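Local coordinates for protein tyrosinase (Aspergillus oryzae, PDB 6JU8) that probably oxidises L-tyrosine and L-dopa to L-dopaquinone with molecular oxygen at a dinuclear copper centre, as part of melanin biosynthesis, at residues L45-A49 and A121-I126; W78-P82 and R409-R413; E222-D228 and F342-R346; L229-C234 and A357-S362. The protein carries 1 engineered substitution. All blocks are in the same frame, centred on the assembly; numbering follows the deposited sequence. Where two conformers were deposited one is given.

Interaction 1. Residues L45-A49 and A121-I126; sequences LFVEA and AMLDFI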
loop_
_atom_site.group_PDB
_atom_site.type_symbol
_atom_site.label_atom_id
_atom_site.label_comp_id
_atom_site.label_asym_id
_atom_site.label_seq_id
_atom_site.Cartn_x
_atom_site.Cartn_y
_atom_site.Cartn_z
ATOM N N LEU A 45 6.173 -21.269 -11.714
ATOM C CA LEU A 45 7.177 -20.985 -12.738
ATOM C C LEU A 45 7.309 -19.486 -12.977
ATOM O O LEU A 45 8.399 -18.924 -13.109
ATOM C CB LEU A 45 6.766 -21.700 -14.030
ATOM C CG LEU A 45 7.004 -23.214 -14.084
ATOM C CD1 LEU A 45 6.409 -23.779 -15.375
ATOM C CD2 LEU A 45 8.489 -23.536 -13.908
ATOM N N PHE A 46 6.152 -18.798 -13.065
ATOM C CA PHE A 46 6.180 -17.380 -13.401
ATOM C C PHE A 46 6.793 -16.607 -12.235
ATOM O O PHE A 46 7.688 -15.777 -12.416
ATOM C CB PHE A 46 4.783 -16.894 -13.763
ATOM C CG PHE A 46 4.615 -15.509 -14.323
ATOM C CD1 PHE A 46 5.671 -14.688 -14.679
ATOM C CD2 PHE A 46 3.311 -14.996 -14.480
ATOM C CE1 PHE A 46 5.483 -13.399 -15.192
ATOM C CE2 PHE A 46 3.120 -13.735 -15.017
ATOM C CZ PHE A 46 4.190 -12.934 -15.385
ATOM N N VAL A 47 6.348 -16.902 -11.012
ATOM C CA VAL A 47 6.910 -16.214 -9.840
ATOM C C VAL A 47 8.403 -16.472 -9.689
ATOM O O VAL A 47 9.200 -15.553 -9.464
ATOM C CB VAL A 47 6.164 -16.668 -8.558
ATOM C CG1 VAL A 47 6.879 -16.194 -7.314
ATOM C CG2 VAL A 47 4.726 -16.169 -8.593
ATOM N N GLU A 48 8.818 -17.736 -9.818
ATOM C CA GLU A 48 10.216 -18.067 -9.574
ATOM C C GLU A 48 11.092 -17.520 -10.695
ATOM O O GLU A 48 12.173 -16.997 -10.411
ATOM C CB GLU A 48 10.415 -19.577 -9.422
ATOM C CG GLU A 48 9.711 -20.172 -8.208
ATOM C CD GLU A 48 10.381 -19.951 -6.874
ATOM O OE1 GLU A 48 11.449 -19.323 -6.796
ATOM O OE2 GLU A 48 9.841 -20.415 -5.850
ATOM N N ALA A 49 10.618 -17.618 -11.931
ATOM C CA ALA A 49 11.411 -17.077 -13.045
ATOM C C ALA A 49 11.550 -15.563 -12.955
ATOM O O ALA A 49 12.631 -14.994 -13.169
ATOM C CB ALA A 49 10.799 -17.448 -14.382
ATOM N N ALA A 121 14.057 -18.469 -18.429
ATOM C CA ALA A 121 14.348 -18.603 -17.006
ATOM C C ALA A 121 13.519 -19.728 -16.401
ATOM O O ALA A 121 13.951 -20.428 -15.472
ATOM C CB ALA A 121 14.102 -17.282 -16.280
ATOM N N MET A 122 12.310 -19.966 -16.903
ATOM C CA MET A 122 11.508 -21.089 -16.391
ATOM C C MET A 122 12.185 -22.418 -16.669
ATOM O O MET A 122 12.247 -23.308 -15.829
ATOM C CB MET A 122 10.134 -21.133 -17.069
ATOM C CG MET A 122 9.185 -20.013 -16.646
ATOM S SD MET A 122 7.616 -20.202 -17.521
ATOM C CE MET A 122 6.636 -18.983 -16.633
ATOM N N LEU A 123 12.720 -22.565 -17.878
ATOM C CA LEU A 123 13.444 -23.798 -18.185
ATOM C C LEU A 123 14.631 -24.002 -17.263
ATOM O O LEU A 123 14.899 -25.145 -16.870
ATOM C CB LEU A 123 13.909 -23.745 -19.641
ATOM C CG LEU A 123 12.818 -23.764 -20.707
ATOM C CD1 LEU A 123 13.463 -23.915 -22.089
ATOM C CD2 LEU A 123 11.799 -24.859 -20.436
ATOM N N ASP A 124 15.394 -22.957 -16.955
ATOM C CA ASP A 124 16.523 -23.072 -16.023
ATOM C C ASP A 124 16.029 -23.447 -14.630
ATOM O O ASP A 124 16.644 -24.269 -13.939
ATOM C CB ASP A 124 17.307 -21.754 -15.948
ATOM C CG ASP A 124 18.030 -21.388 -17.221
ATOM O OD1 ASP A 124 18.691 -22.260 -17.797
ATOM O OD2 ASP A 124 17.959 -20.227 -17.682
ATOM N N PHE A 125 14.924 -22.846 -14.181
ATOM C CA PHE A 125 14.343 -23.203 -12.882
ATOM C C PHE A 125 13.994 -24.686 -12.831
ATOM O O PHE A 125 14.298 -25.361 -11.839
ATOM C CB PHE A 125 13.090 -22.362 -12.611
ATOM C CG PHE A 125 12.393 -22.768 -11.324
ATOM C CD1 PHE A 125 12.811 -22.248 -10.111
ATOM C CD2 PHE A 125 11.342 -23.673 -11.344
ATOM C CE1 PHE A 125 12.204 -22.652 -8.932
ATOM C CE2 PHE A 125 10.731 -24.071 -10.167
ATOM C CZ PHE A 125 11.171 -23.556 -8.962
ATOM N N ILE A 126 13.365 -25.211 -13.870
ATOM C CA ILE A 126 12.972 -26.629 -13.901
ATOM C C ILE A 126 14.209 -27.508 -13.889
ATOM O O ILE A 126 14.250 -28.481 -13.131
ATOM C CB ILE A 126 12.120 -26.935 -15.163
ATOM C CG1 ILE A 126 10.777 -26.223 -15.107
ATOM C CG2 ILE A 126 11.984 -28.437 -15.372
ATOM C CD1 ILE A 126 10.037 -26.101 -16.417
#
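A49 and A121 mark the point where two helical segments come together, their CA atoms 5.2 Å apart. The axes of 45-49 and 121-126 approach to 8.9 Å and cross almost perpendicularly, at 96°, so each helix offers the other a short patch rather than a long seam. Small residues permit the approach: A49 CB rests against A121 CB at 3.8 Å and also touches M122 CG. M122 carries the contact onward. Its chain is extended beyond CG, which brings CE against the backbone of 45-49, 3.6 Å from F46 N, and also against L45 CB.

This is the crossing of helix 41-55 with the C-terminal half of helix 103-129, the long helix that bears the copper ligand H107 near its other end; the site itself is distant from here. W138 and A142 of helix 135-144 pack on the same cluster, L45 touching both, F125 meeting W138 and I126 meeting A142.

On the flank away from M122, F125 receives E48. The E48 CB lies over one face of the ring, 3.9 Å from its centroid in a CH-pi contact, while CG leans on the rim at CE1, 3.6 Å away. A bend at chi2 (-78°) then lays the carboxylate within 15° of the ring plane, and its OE2 forms a salt bridge with K193. L45 reaches F125 obliquely with the CD2 methyl, which meets F125 CD2 at 3.8 Å and I126 CG1 at 3.7 Å.

Interaction 2. Residues W78-P82 and R409-R413; sequences WDGVP and RPFHR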
loop_
_atom_site.group_PDB
_atom_site.type_symbol
_atom_site.label_atom_id
_atom_site.label_comp_id
_atom_site.label_asym_id
_atom_site.label_seq_id
_atom_site.Cartn_x
_atom_site.Cartn_y
_atom_site.Cartn_z
ATOM N N TRP A 78 21.438 -1.075 -25.204
ATOM C CA TRP A 78 20.952 -2.422 -24.941
ATOM C C TRP A 78 21.279 -3.278 -26.160
ATOM O O TRP A 78 21.132 -2.812 -27.296
ATOM C CB TRP A 78 19.444 -2.443 -24.623
ATOM C CG TRP A 78 19.026 -3.817 -24.184
ATOM C CD1 TRP A 78 19.120 -4.348 -22.927
ATOM C CD2 TRP A 78 18.443 -4.847 -24.998
ATOM N NE1 TRP A 78 18.646 -5.628 -22.922
ATOM C CE2 TRP A 78 18.213 -5.968 -24.171
ATOM C CE3 TRP A 78 18.081 -4.910 -26.355
ATOM C CZ2 TRP A 78 17.650 -7.161 -24.645
ATOM C CZ3 TRP A 78 17.530 -6.086 -26.810
ATOM C CH2 TRP A 78 17.316 -7.177 -25.973
ATOM N N ASP A 79 21.735 -4.497 -25.938
ATOM C CA ASP A 79 22.051 -5.442 -27.010
ATOM C C ASP A 79 22.960 -4.835 -28.074
ATOM O O ASP A 79 22.863 -5.142 -29.266
ATOM C CB ASP A 79 20.802 -6.034 -27.652
ATOM C CG ASP A 79 21.044 -7.443 -28.173
ATOM O OD1 ASP A 79 21.949 -8.132 -27.636
ATOM O OD2 ASP A 79 20.331 -7.851 -29.114
ATOM N N GLY A 80 23.909 -4.002 -27.627
ATOM C CA GLY A 80 24.884 -3.475 -28.565
ATOM C C GLY A 80 24.386 -2.306 -29.392
ATOM O O GLY A 80 25.119 -1.818 -30.258
ATOM N N VAL A 81 23.168 -1.856 -29.111
ATOM C CA VAL A 81 22.573 -0.719 -29.810
ATOM C C VAL A 81 22.703 0.509 -28.924
ATOM O O VAL A 81 22.242 0.481 -27.772
ATOM C CB VAL A 81 21.087 -0.990 -30.097
ATOM C CG1 VAL A 81 20.489 0.161 -30.895
ATOM C CG2 VAL A 81 20.882 -2.332 -30.773
ATOM N N PRO A 82 23.365 1.562 -29.370
ATOM C CA PRO A 82 23.630 2.694 -28.476
ATOM C C PRO A 82 22.380 3.462 -28.071
ATOM O O PRO A 82 21.452 3.538 -28.864
ATOM C CB PRO A 82 24.549 3.603 -29.303
ATOM C CG PRO A 82 25.124 2.696 -30.348
ATOM C CD PRO A 82 23.996 1.751 -30.691
ATOM N N ARG A 409 14.319 -0.768 -33.409
ATOM C CA ARG A 409 15.482 -0.850 -32.526
ATOM C C ARG A 409 15.008 -0.915 -31.085
ATOM O O ARG A 409 14.020 -0.249 -30.739
ATOM C CB ARG A 409 16.369 0.387 -32.753
ATOM C CG ARG A 409 16.946 0.460 -34.170
ATOM C CD ARG A 409 17.955 1.611 -34.291
ATOM N NE ARG A 409 17.640 2.654 -33.324
ATOM C CZ ARG A 409 18.509 3.300 -32.560
ATOM N NH1 ARG A 409 18.116 4.233 -31.697
ATOM N NH2 ARG A 409 19.808 3.016 -32.656
ATOM N N PRO A 410 15.666 -1.654 -30.205
ATOM C CA PRO A 410 16.923 -2.355 -30.408
ATOM C C PRO A 410 16.794 -3.847 -30.663
ATOM O O PRO A 410 17.729 -4.620 -30.401
ATOM C CB PRO A 410 17.561 -2.126 -29.015
ATOM C CG PRO A 410 16.397 -2.417 -28.100
ATOM C CD PRO A 410 15.234 -1.724 -28.782
ATOM N N PHE A 411 15.673 -4.280 -31.215
ATOM C CA PHE A 411 15.299 -5.680 -31.226
ATOM C C PHE A 411 15.864 -6.420 -32.434
ATOM O O PHE A 411 15.515 -6.089 -33.558
ATOM C CB PHE A 411 13.777 -5.804 -31.198
ATOM C CG PHE A 411 13.131 -5.096 -30.027
ATOM C CD1 PHE A 411 13.596 -5.313 -28.731
ATOM C CD2 PHE A 411 12.055 -4.240 -30.225
ATOM C CE1 PHE A 411 12.974 -4.676 -27.654
ATOM C CE2 PHE A 411 11.422 -3.633 -29.162
ATOM C CZ PHE A 411 11.881 -3.868 -27.872
ATOM N N HIS A 412 16.690 -7.414 -32.170
ATOM C CA HIS A 412 17.354 -8.192 -33.215
ATOM C C HIS A 412 16.641 -9.515 -33.486
ATOM O O HIS A 412 16.092 -10.149 -32.580
ATOM C CB HIS A 412 18.798 -8.485 -32.825
ATOM C CG HIS A 412 19.653 -7.254 -32.824
ATOM N ND1 HIS A 412 20.252 -6.799 -31.675
ATOM C CD2 HIS A 412 20.043 -6.413 -33.795
ATOM C CE1 HIS A 412 20.964 -5.716 -31.929
ATOM N NE2 HIS A 412 20.858 -5.465 -33.222
ATOM N N ARG A 413 16.697 -9.936 -34.746
ATOM C CA ARG A 413 16.194 -11.234 -35.145
ATOM C C ARG A 413 17.105 -11.837 -36.212
ATOM O O ARG A 413 17.874 -11.140 -36.877
ATOM C CB ARG A 413 14.763 -11.158 -35.666
ATOM C CG ARG A 413 14.580 -10.131 -36.777
ATOM C CD ARG A 413 13.137 -10.026 -37.231
ATOM N NE ARG A 413 12.622 -11.287 -37.748
ATOM C CZ ARG A 413 12.759 -11.671 -39.010
ATOM N NH1 ARG A 413 13.383 -10.924 -39.912
ATOM N NH2 ARG A 413 12.246 -12.848 -39.355
HETATM O O HOH W 1 17.537 -8.209 -29.522
#
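H412 reaches across to D79 and V81, and its side chain can be traced atom by atom. With CG beside the backbone N (chi1 -69°), CB and CG run past D79 OD2 before the ring turns its ND1 edge to that oxygen. The hydrogen bond from H412 ND1 to D79 OD2 is 2.8 Å long and nearly straight at 168°. The acceptor lies in the imidazole plane, yet the donor stands above the carboxylate plane. The next ring atom, H412 CE1, has D79 O at its in-plane edge, 3.3 Å away, and V81 CG2 at 3.6 Å. At the tip, H412 NE2 passes V81 CG2. P410 O lies over one face, offset toward the ND1-CE1 side.

The acceptor belongs to a type I' beta turn, W78 to V81, closed by backbone bonds between those two residues. The opposing segment enters the hairpin of strands 412-415 and 420-423, whose F423 also meets the H412 ring. F411, which touches W78, packs on V109 and L113 of helix 103-129, its side chain about 7 Å from that of the copper ligand H107. D79 OD2 is gripped further by a water that donates to it and accepts from H412 N, and by the backbone N of Y7.

P410, preceded by a cis peptide bond, touches two turn residues with neighbouring ring atoms: its CG meets W78 CE3 at 3.5 Å and its CB meets V81 CG2 at 3.8 Å. W78 NE1 bonds to Q61 O. The R409 chain, bent at chi3, crosses V81 obliquely, NH2 3.4 Å from V81 CG1.

Interaction 3. Residues E222-D228 and F342-R346; sequences EHGWSFD and FMFSR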
loop_
_atom_site.group_PDB
_atom_site.type_symbol
_atom_site.label_atom_id
_atom_site.label_comp_id
_atom_site.label_asym_id
_atom_site.label_seq_id
_atom_site.Cartn_x
_atom_site.Cartn_y
_atom_site.Cartn_z
ATOM N N GLU A 222 1.964 19.562 -15.079
ATOM C CA GLU A 222 0.675 19.408 -14.418
ATOM C C GLU A 222 0.005 20.774 -14.371
ATOM O O GLU A 222 0.631 21.722 -13.865
ATOM C CB GLU A 222 0.812 18.831 -13.001
ATOM C CG GLU A 222 1.513 17.488 -12.977
ATOM C CD GLU A 222 1.657 16.874 -11.616
ATOM O OE1 GLU A 222 1.264 17.475 -10.587
ATOM O OE2 GLU A 222 2.135 15.714 -11.522
ATOM N N HIS A 223 -1.199 20.910 -14.911
ATOM C CA HIS A 223 -1.911 22.181 -14.929
ATOM C C HIS A 223 -1.001 23.276 -15.483
ATOM O O HIS A 223 -1.011 24.407 -15.024
ATOM C CB HIS A 223 -2.525 22.526 -13.580
ATOM C CG HIS A 223 -1.738 22.388 -12.321
ATOM N ND1 HIS A 223 -0.853 23.354 -11.883
ATOM C CD2 HIS A 223 -1.708 21.429 -11.367
ATOM C CE1 HIS A 223 -0.302 23.001 -10.744
ATOM N NE2 HIS A 223 -0.808 21.821 -10.399
ATOM N N GLY A 224 -0.206 22.957 -16.512
ATOM C CA GLY A 224 0.604 23.907 -17.227
ATOM C C GLY A 224 1.895 24.306 -16.550
ATOM O O GLY A 224 2.635 25.146 -17.060
ATOM N N TRP A 225 2.211 23.701 -15.415
ATOM C CA TRP A 225 3.435 24.022 -14.666
ATOM C C TRP A 225 4.327 22.791 -14.618
ATOM O O TRP A 225 3.824 21.666 -14.641
ATOM C CB TRP A 225 3.133 24.419 -13.216
ATOM C CG TRP A 225 2.531 25.788 -13.112
ATOM C CD1 TRP A 225 2.347 26.710 -14.101
ATOM C CD2 TRP A 225 2.049 26.382 -11.900
ATOM N NE1 TRP A 225 1.768 27.843 -13.593
ATOM C CE2 TRP A 225 1.575 27.669 -12.240
ATOM C CE3 TRP A 225 1.981 25.937 -10.579
ATOM C CZ2 TRP A 225 1.024 28.538 -11.293
ATOM C CZ3 TRP A 225 1.436 26.794 -9.632
ATOM C CH2 TRP A 225 0.972 28.073 -9.995
ATOM N N SER A 226 5.617 23.006 -14.488
ATOM C CA SER A 226 6.602 21.930 -14.478
ATOM C C SER A 226 6.857 21.366 -13.084
ATOM O O SER A 226 7.010 22.127 -12.128
ATOM C CB SER A 226 7.939 22.477 -14.996
ATOM O OG SER A 226 7.811 23.019 -16.294
ATOM N N PHE A 227 6.945 20.037 -12.989
ATOM C CA PHE A 227 7.303 19.346 -11.756
ATOM C C PHE A 227 8.354 18.288 -12.057
ATOM O O PHE A 227 8.237 17.593 -13.062
ATOM C CB PHE A 227 6.065 18.689 -11.118
ATOM C CG PHE A 227 5.088 19.751 -10.681
ATOM C CD1 PHE A 227 5.156 20.366 -9.441
ATOM C CD2 PHE A 227 4.129 20.176 -11.586
ATOM C CE1 PHE A 227 4.290 21.394 -9.107
ATOM C CE2 PHE A 227 3.253 21.198 -11.246
ATOM C CZ PHE A 227 3.328 21.800 -10.013
ATOM N N ASP A 228 9.347 18.178 -11.179
ATOM C CA ASP A 228 10.343 17.128 -11.285
ATOM C C ASP A 228 9.942 15.940 -10.422
ATOM O O ASP A 228 10.076 15.908 -9.191
ATOM C CB ASP A 228 11.711 17.689 -10.896
ATOM C CG ASP A 228 12.170 18.801 -11.823
ATOM O OD1 ASP A 228 12.137 18.575 -13.047
ATOM O OD2 ASP A 228 12.531 19.895 -11.355
ATOM N N PHE A 342 -1.177 10.282 -11.558
ATOM C CA PHE A 342 -0.768 11.307 -12.507
ATOM C C PHE A 342 -0.743 12.708 -11.918
ATOM O O PHE A 342 -0.600 13.670 -12.685
ATOM C CB PHE A 342 -1.673 11.254 -13.773
ATOM C CG PHE A 342 -3.136 11.405 -13.423
ATOM C CD1 PHE A 342 -3.765 12.639 -13.492
ATOM C CD2 PHE A 342 -3.895 10.324 -13.003
ATOM C CE1 PHE A 342 -5.086 12.786 -13.119
ATOM C CE2 PHE A 342 -5.221 10.457 -12.618
ATOM C CZ PHE A 342 -5.826 11.693 -12.706
ATOM N N MET A 343 -0.904 12.831 -10.597
ATOM C CA MET A 343 -0.910 14.133 -9.949
ATOM C C MET A 343 0.072 14.151 -8.777
ATOM O O MET A 343 -0.234 13.649 -7.706
ATOM C CB MET A 343 -2.290 14.504 -9.421
ATOM C CG MET A 343 -3.262 14.874 -10.516
ATOM S SD MET A 343 -4.863 15.437 -9.915
ATOM C CE MET A 343 -5.596 13.937 -9.316
ATOM N N PHE A 344 1.267 14.671 -8.999
ATOM C CA PHE A 344 2.261 14.807 -7.929
ATOM C C PHE A 344 1.935 16.041 -7.086
ATOM O O PHE A 344 1.951 15.930 -5.864
ATOM C CB PHE A 344 3.649 14.912 -8.555
ATOM C CG PHE A 344 4.791 15.224 -7.630
ATOM C CD1 PHE A 344 5.168 14.291 -6.662
ATOM C CD2 PHE A 344 5.517 16.401 -7.712
ATOM C CE1 PHE A 344 6.242 14.521 -5.813
ATOM C CE2 PHE A 344 6.589 16.652 -6.879
ATOM C CZ PHE A 344 6.957 15.699 -5.934
ATOM N N SER A 345 1.655 17.151 -7.750
ATOM C CA SER A 345 1.299 18.367 -7.027
ATOM C C SER A 345 -0.137 18.253 -6.521
ATOM O O SER A 345 -0.986 17.583 -7.115
ATOM C CB SER A 345 1.472 19.592 -7.914
ATOM O OG SER A 345 0.529 19.632 -8.978
ATOM N N ARG A 346 -0.403 18.866 -5.373
ATOM C CA ARG A 346 -1.724 18.747 -4.762
ATOM C C ARG A 346 -2.751 19.458 -5.619
ATOM O O ARG A 346 -2.570 20.632 -5.980
ATOM C CB ARG A 346 -1.696 19.314 -3.346
ATOM C CG ARG A 346 -2.904 18.892 -2.520
ATOM C CD ARG A 346 -2.769 19.339 -1.067
ATOM N NE ARG A 346 -3.079 20.764 -0.973
ATOM C CZ ARG A 346 -2.865 21.517 0.097
ATOM N NH1 ARG A 346 -2.326 20.976 1.187
ATOM N NH2 ARG A 346 -3.186 22.809 0.071
HETATM O O HOH W 2 2.154 14.122 -13.600
HETATM O O HOH W 3 -1.391 17.622 -9.806
#
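E222 points its carboxylate at the backbone of F344 and S345, and the two consecutive N-H groups meet its two oxygens. F344 N donates to E222 OE2 at 2.9 Å, nearly straight at 171° and on the syn side. S345 N donates to E222 OE1, also at 2.9 Å, using the syn lone pair. An extended chain beyond CG carries the carboxylate this far. The E222 and F344 side chains cross at about a right angle, carboxylate and ring planes 71° apart.

S345 then folds back on the same acid. Its OG, set between the backbone N and the carbonyl carbon (chi1 68°), donates to E222 OE1 at 2.8 Å, nearly along the C-O axis, and accepts from H223 NE2 at 2.9 Å, a bond tilted out of the imidazole plane. The hydroxyl thus donates to the glutamate and accepts from the histidine. Two waters add to the grip: one donates to E222 OE2 and F342 O, the other to E222 OE1 and S345 O. So many donors would be expected to keep the buried carboxylate ionised.

F227 receives the S345 CB, which sits over one face of its ring, 3.9 Å from the centroid, in a CH-pi contact, while F227 CB touches F344 CD2 at 4.1 Å.

Thus a glutamate at the head of a type I' turn, in the two-stranded hairpin 218-222/225-229, is joined to the chain just beyond a classic beta bulge, where F342 and M343 both face G356.

Interaction 4. Residues L229-C234 and A357-S362; sequences LPFDKC and AGHMSS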
loop_
_atom_site.group_PDB
_atom_site.type_symbol
_atom_site.label_atom_id
_atom_site.label_comp_id
_atom_site.label_asym_id
_atom_site.label_seq_id
_atom_site.Cartn_x
_atom_site.Cartn_y
_atom_site.Cartn_z
ATOM N N LEU A 229 9.338 14.941 -11.072
ATOM C CA LEU A 229 8.869 13.758 -10.316
ATOM C C LEU A 229 10.071 13.055 -9.737
ATOM O O LEU A 229 10.995 12.742 -10.499
ATOM C CB LEU A 229 8.133 12.826 -11.292
ATOM C CG LEU A 229 6.896 13.418 -11.990
ATOM C CD1 LEU A 229 6.251 12.390 -12.906
ATOM C CD2 LEU A 229 5.928 13.895 -10.921
ATOM N N PRO A 230 10.099 12.843 -8.422
ATOM C CA PRO A 230 11.341 12.406 -7.757
ATOM C C PRO A 230 11.665 10.922 -7.823
ATOM O O PRO A 230 11.963 10.277 -6.810
ATOM C CB PRO A 230 11.107 12.823 -6.300
ATOM C CG PRO A 230 9.610 12.690 -6.113
ATOM C CD PRO A 230 9.037 13.150 -7.439
ATOM N N PHE A 231 11.674 10.362 -9.032
ATOM C CA PHE A 231 11.957 8.940 -9.236
ATOM C C PHE A 231 13.391 8.613 -8.844
ATOM O O PHE A 231 13.645 7.439 -8.552
ATOM C CB PHE A 231 11.656 8.544 -10.675
ATOM C CG PHE A 231 10.183 8.629 -10.982
ATOM C CD1 PHE A 231 9.244 7.878 -10.294
ATOM C CD2 PHE A 231 9.720 9.481 -11.977
ATOM C CE1 PHE A 231 7.906 7.942 -10.594
ATOM C CE2 PHE A 231 8.380 9.516 -12.315
ATOM C CZ PHE A 231 7.457 8.723 -11.651
ATOM N N ASP A 232 14.301 9.580 -8.797
ATOM C CA ASP A 232 15.632 9.334 -8.272
ATOM C C ASP A 232 15.632 8.980 -6.786
ATOM O O ASP A 232 16.585 8.357 -6.305
ATOM C CB ASP A 232 16.517 10.576 -8.511
ATOM C CG ASP A 232 15.953 11.886 -7.998
ATOM O OD1 ASP A 232 14.726 12.096 -8.005
ATOM O OD2 ASP A 232 16.755 12.748 -7.548
ATOM N N LYS A 233 14.572 9.341 -6.069
ATOM C CA LYS A 233 14.462 9.139 -4.625
ATOM C C LYS A 233 13.691 7.879 -4.267
ATOM O O LYS A 233 13.451 7.594 -3.093
ATOM C CB LYS A 233 13.796 10.343 -3.958
ATOM C CG LYS A 233 14.492 11.662 -4.200
ATOM C CD LYS A 233 15.927 11.665 -3.718
ATOM C CE LYS A 233 16.582 13.031 -3.896
ATOM N NZ LYS A 233 17.970 12.982 -3.342
ATOM N N CYS A 234 13.284 7.110 -5.293
ATOM C CA CYS A 234 12.595 5.857 -5.070
ATOM C C CYS A 234 13.536 4.667 -5.082
ATOM O O CYS A 234 14.363 4.537 -5.997
ATOM C CB CYS A 234 11.572 5.601 -6.186
ATOM S SG CYS A 234 10.354 6.919 -6.355
ATOM N N ALA A 357 1.351 10.488 -7.408
ATOM C CA ALA A 357 2.015 10.117 -8.661
ATOM C C ALA A 357 2.823 8.833 -8.490
ATOM O O ALA A 357 3.252 8.469 -7.388
ATOM C CB ALA A 357 2.945 11.225 -9.125
ATOM N N GLY A 358 3.083 8.165 -9.605
ATOM C CA GLY A 358 3.869 6.925 -9.545
ATOM C C GLY A 358 4.286 6.504 -10.947
ATOM O O GLY A 358 3.956 7.108 -11.956
ATOM N N HIS A 359 5.067 5.425 -10.963
ATOM C CA HIS A 359 5.877 5.076 -12.115
ATOM C C HIS A 359 5.070 4.930 -13.396
ATOM O O HIS A 359 5.506 5.398 -14.452
ATOM C CB HIS A 359 6.667 3.779 -11.820
ATOM C CG HIS A 359 7.771 4.085 -10.825
ATOM N ND1 HIS A 359 7.491 4.383 -9.501
ATOM C CD2 HIS A 359 9.114 4.150 -10.934
ATOM C CE1 HIS A 359 8.621 4.654 -8.879
ATOM N NE2 HIS A 359 9.638 4.514 -9.713
ATOM N N MET A 360 3.923 4.247 -13.333
ATOM C CA MET A 360 3.209 3.940 -14.563
ATOM C C MET A 360 2.756 5.176 -15.336
ATOM O O MET A 360 2.461 5.069 -16.539
ATOM C CB MET A 360 2.029 2.991 -14.323
ATOM C CG MET A 360 2.462 1.524 -14.353
ATOM S SD MET A 360 2.721 0.906 -16.043
ATOM C CE MET A 360 1.014 0.777 -16.598
ATOM N N SER A 361 2.676 6.341 -14.702
ATOM C CA SER A 361 2.223 7.518 -15.467
ATOM C C SER A 361 3.353 8.238 -16.167
ATOM O O SER A 361 3.079 9.203 -16.890
ATOM C CB SER A 361 1.508 8.524 -14.560
ATOM O OG SER A 361 2.480 9.187 -13.759
ATOM N N SER A 362 4.578 7.790 -16.002
ATOM C CA SER A 362 5.728 8.538 -16.511
ATOM C C SER A 362 6.480 7.670 -17.507
ATOM O O SER A 362 7.062 6.628 -17.165
ATOM C CB SER A 362 6.617 8.900 -15.308
ATOM O OG SER A 362 7.834 9.448 -15.772
HETATM O O HOH W 4 12.386 5.162 -9.614
#
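Two short 3-10 segments, each following a strand of a separate two-stranded sheet, meet here through F231 and H359, in the neighbourhood of the dinuclear copper centre, the S362 side chain about 11 Å from a copper ion. The aromatic pair is edge-to-face: the F231 edge is turned toward the H359 face, the centroids 4.5 Å apart and the planes inclined at 56°. F231 CD1 makes the closest approach, 3.4 Å from H359 NE2 and displaced toward the rim of the imidazole.

At CE2, across the ring from CD1, S362 comes in obliquely, its CB and OG both 3.5 Å from F231 CE2. The hydroxyl reaches this place because it is anti to the backbone N (chi1 171°). G358 O lies near the ring plane at the F231 edge, 3.9 Å from CZ. At the far end of the imidazole, C234 SG approaches H359 CE1 obliquely at 3.8 Å.

A water lies in the imidazole plane, 2.8 Å from H359 NE2, and the same water donates to F231 O; the bridge ties the imidazole to the backbone of the very residue that packs on it. Ahead of F231, P230 is the centre of an inverse gamma turn, closed by a weak bond from F231 N to L229 O.

Between H359 and S362, the backbone O of M360 accepts a hydrogen bond from ND1 of the copper ligand H336, the kind of second-shell bond that orients a metal-binding histidine, and the contact thus borders the dinuclear copper site of the tyrosinase fold.

Interactions 3 and 4 are immediate neighbours, centres about 12 Å apart: their segments alternate along the chain, and F344 packs on P230 and A357. Interaction 3 takes strands 225-229 and 342-343, and interaction 4 follows where 225-229 and 356-357 end. Interaction 1, where helices 41-55 and 103-129 cross, is remote from the copper centre and lies on the opposite side of the chain's centre from interaction 3, about 40 Å away between centres. Interaction 2 brings the chain at strand 412-415 back to the loop before helix 103-129, enclosing interactions 3 and 4 in sequence. Interactions 2 and 4 thus approach the copper region from separate parts of the fold, with interaction 3 adjoining interaction 4.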